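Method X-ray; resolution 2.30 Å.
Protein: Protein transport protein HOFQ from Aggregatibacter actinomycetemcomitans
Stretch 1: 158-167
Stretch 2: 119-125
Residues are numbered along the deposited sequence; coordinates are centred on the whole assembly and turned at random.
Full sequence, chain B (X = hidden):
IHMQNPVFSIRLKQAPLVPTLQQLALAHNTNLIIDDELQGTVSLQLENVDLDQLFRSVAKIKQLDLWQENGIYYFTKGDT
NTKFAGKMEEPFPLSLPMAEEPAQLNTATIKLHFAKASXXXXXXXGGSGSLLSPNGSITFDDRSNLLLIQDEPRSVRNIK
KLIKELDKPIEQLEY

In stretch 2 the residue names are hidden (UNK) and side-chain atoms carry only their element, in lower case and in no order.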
# COMPACT_ATOMS: atom_id res chain seq x y z
N ASN B 158 11.06 13.38 -38.50
CA ASN B 158 10.76 14.73 -38.03
C ASN B 158 10.59 14.84 -36.51
O ASN B 158 10.91 15.87 -35.92
CB ASN B 158 9.54 15.28 -38.74
CG ASN B 158 9.75 15.40 -40.24
OD1 ASN B 158 10.87 15.58 -40.71
ND2 ASN B 158 8.66 15.29 -40.99
N ILE B 159 10.10 13.78 -35.88
CA ILE B 159 9.93 13.78 -34.44
C ILE B 159 11.28 13.60 -33.76
O ILE B 159 11.56 14.25 -32.76
CB ILE B 159 8.91 12.72 -33.98
CG1 ILE B 159 7.52 13.12 -34.46
CG2 ILE B 159 8.92 12.57 -32.46
CD1 ILE B 159 6.56 11.98 -34.53
N LYS B 160 12.12 12.75 -34.35
CA LYS B 160 13.50 12.61 -33.92
C LYS B 160 14.20 13.97 -33.99
O LYS B 160 14.95 14.34 -33.09
CB LYS B 160 14.22 11.56 -34.78
CG LYS B 160 15.63 11.22 -34.36
CD LYS B 160 16.16 10.01 -35.11
CE LYS B 160 17.67 9.93 -35.02
NZ LYS B 160 18.20 8.65 -35.55
N LYS B 161 13.94 14.72 -35.05
CA LYS B 161 14.49 16.06 -35.18
C LYS B 161 13.92 17.00 -34.11
O LYS B 161 14.66 17.74 -33.47
CB LYS B 161 14.29 16.62 -36.59
CG LYS B 161 15.26 16.03 -37.62
CD LYS B 161 14.93 16.48 -39.04
CE LYS B 161 15.50 17.84 -39.36
NZ LYS B 161 17.00 17.80 -39.50
N LEU B 162 12.60 16.95 -33.92
CA LEU B 162 11.95 17.79 -32.91
C LEU B 162 12.46 17.49 -31.49
O LEU B 162 12.68 18.41 -30.70
CB LEU B 162 10.43 17.62 -33.00
CG LEU B 162 9.49 18.55 -32.22
CD1 LEU B 162 9.89 20.02 -32.27
CD2 LEU B 162 8.08 18.35 -32.75
N ILE B 163 12.67 16.21 -31.19
CA ILE B 163 13.13 15.79 -29.87
C ILE B 163 14.54 16.30 -29.59
O ILE B 163 14.83 16.76 -28.48
CB ILE B 163 13.07 14.26 -29.71
CG1 ILE B 163 11.61 13.82 -29.54
CG2 ILE B 163 13.91 13.79 -28.52
CD1 ILE B 163 11.36 12.36 -29.78
N LYS B 164 15.40 16.26 -30.61
CA LYS B 164 16.77 16.73 -30.48
C LYS B 164 16.88 18.24 -30.31
O LYS B 164 17.85 18.72 -29.71
CB LYS B 164 17.63 16.21 -31.64
CG LYS B 164 17.92 14.71 -31.52
CD LYS B 164 19.05 14.25 -32.42
CE LYS B 164 19.48 12.84 -32.03
NZ LYS B 164 20.50 12.26 -32.95
N GLU B 165 15.90 18.99 -30.80
CA GLU B 165 15.83 20.43 -30.55
C GLU B 165 15.38 20.72 -29.12
O GLU B 165 15.84 21.68 -28.50
CB GLU B 165 14.89 21.14 -31.54
CG GLU B 165 15.42 21.25 -32.97
CD GLU B 165 16.91 21.62 -33.06
OE1 GLU B 165 17.38 22.53 -32.34
OE2 GLU B 165 17.60 20.98 -33.87
N LEU B 166 14.49 19.88 -28.61
CA LEU B 166 13.95 20.06 -27.26
C LEU B 166 14.91 19.56 -26.19
O LEU B 166 14.77 19.91 -25.01
CB LEU B 166 12.61 19.33 -27.12
CG LEU B 166 11.37 19.91 -27.82
CD1 LEU B 166 10.28 18.85 -27.88
CD2 LEU B 166 10.87 21.17 -27.14
N ASP B 167 15.89 18.76 -26.60
CA ASP B 167 16.85 18.16 -25.69
C ASP B 167 18.04 19.08 -25.38
O ASP B 167 19.19 18.73 -25.64
CB ASP B 167 17.33 16.82 -26.26
CG ASP B 167 18.12 15.99 -25.26
OD1 ASP B 167 18.07 16.29 -24.05
OD2 ASP B 167 18.79 15.03 -25.69
N UNK B 119 8.70 15.37 -19.98
CA UNK B 119 8.57 16.79 -20.33
C UNK B 119 8.58 17.00 -21.85
O UNK B 119 7.79 17.78 -22.37
c UNK B 119 9.62 17.61 -18.12
o UNK B 119 8.03 17.80 -16.35
o UNK B 119 7.66 19.01 -18.15
c UNK B 119 9.64 17.64 -19.65
c UNK B 119 8.34 18.18 -17.50
N UNK B 120 9.48 16.29 -22.54
CA UNK B 120 9.52 16.30 -24.00
C UNK B 120 8.18 15.84 -24.57
O UNK B 120 7.62 16.50 -25.45
c UNK B 120 10.64 15.35 -26.07
c UNK B 120 10.66 15.40 -24.54
c UNK B 120 12.00 15.89 -24.05
N UNK B 121 7.65 14.75 -24.02
CA UNK B 121 6.36 14.20 -24.43
C UNK B 121 5.19 15.16 -24.21
O UNK B 121 4.28 15.21 -25.03
s UNK B 121 6.58 11.44 -26.13
c UNK B 121 6.91 11.72 -24.37
c UNK B 121 5.02 10.58 -26.06
c UNK B 121 6.09 12.85 -23.76
N UNK B 122 5.21 15.91 -23.11
CA UNK B 122 4.19 16.93 -22.87
C UNK B 122 4.27 18.04 -23.92
O UNK B 122 3.26 18.50 -24.42
c UNK B 122 4.54 16.24 -17.98
c UNK B 122 4.13 17.25 -19.02
c UNK B 122 3.92 16.59 -20.36
c UNK B 122 4.32 17.52 -21.47
n UNK B 122 4.95 16.90 -16.71
N UNK B 123 5.49 18.46 -24.23
CA UNK B 123 5.73 19.46 -25.26
C UNK B 123 5.28 18.96 -26.64
O UNK B 123 4.55 19.65 -27.34
c UNK B 123 7.22 19.86 -25.28
o UNK B 123 7.46 20.87 -26.24
N UNK B 124 5.70 17.74 -26.99
CA UNK B 124 5.35 17.13 -28.28
C UNK B 124 3.85 16.91 -28.48
O UNK B 124 3.33 17.09 -29.57
c UNK B 124 8.12 16.40 -29.78
c UNK B 124 8.00 14.22 -28.59
c UNK B 124 7.59 15.69 -28.56
c UNK B 124 6.07 15.79 -28.47
N UNK B 125 3.16 16.48 -27.42
CA UNK B 125 1.75 16.12 -27.50
C UNK B 125 0.84 17.28 -27.13
O UNK B 125 -0.37 17.22 -27.36
c UNK B 125 1.40 14.90 -26.63
o UNK B 125 1.79 15.15 -25.28
c UNK B 125 2.11 13.66 -27.15

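Position 119 carries five side-chain atoms, three carbons in a row with two oxygens on the third. A carboxylate at the end of a three-carbon chain identifies Glu 119. Its side chain is out of reach of stretch 1 and takes no part in the contact.

Position 120 has three carbons, the first bearing the other two, and no heteroatom. Branching at CB without further extension gives Val 120. Its CA-to-CB bond points toward stretch 1, and with chi1 in the t well CG1 lies 3.9 Å from Ile 163 CG1 and 4.0 Å from Leu 166 CD1.

Position 121 shows two carbons, a sulfur and a terminal carbon, unbranched: a thioether, hence Met 121. It is buried, but its CA-to-CB bond points away from stretch 1.

Position 122 has four carbons in a row ending in nitrogen, the pattern of Lys 122. It is out of reach of stretch 1; NZ instead forms a salt bridge one turn back along the helix, 3.2 Å from Glu 119 OE2.

Position 123 has one carbon followed by one oxygen, which defines Ser 123. CA-to-CB points toward stretch 1, and OG lies 3.5 Å from Leu 166 CD2, a contact with a methyl group that offers no hydrogen bond.

Position 124 has four carbons, forked at the second, and the fork beyond CB indicates Leu 124. CA-to-CB points sideways, but the m,t rotamer brings the end nearer: CD2 is 3.5 Å from Leu 162 CG and 3.8 Å from Leu 166 CD1, while CD1 is 3.8 Å from Ile 163 CG1 and 4.3 Å from Ile 159 CG2.

Position 125 has one carbon carrying an oxygen and a carbon, giving Thr 125. Out of reach of stretch 1, its side chain turns back to its own helix, where OG1 donates to Met 121 O at 2.5 Å.

The contact is therefore a small apolar packing of two helices, whose axes approach to 10.5 Å with 123° between their N-to-C directions. Leu 124 is the knob, and Ile 159, Leu 162, Ile 163 and Leu 166 form the hole, their i, i+3, i+4 and i+7 spacing placing them on one helical face. Val 120, one turn earlier, extends the packing along Ile 163 and Leu 166. No hydrogen bond or salt bridge crosses between the stretches, and 293 Å² is buried, both sides summed.

Stretch 2 119-125: EVMKSLT
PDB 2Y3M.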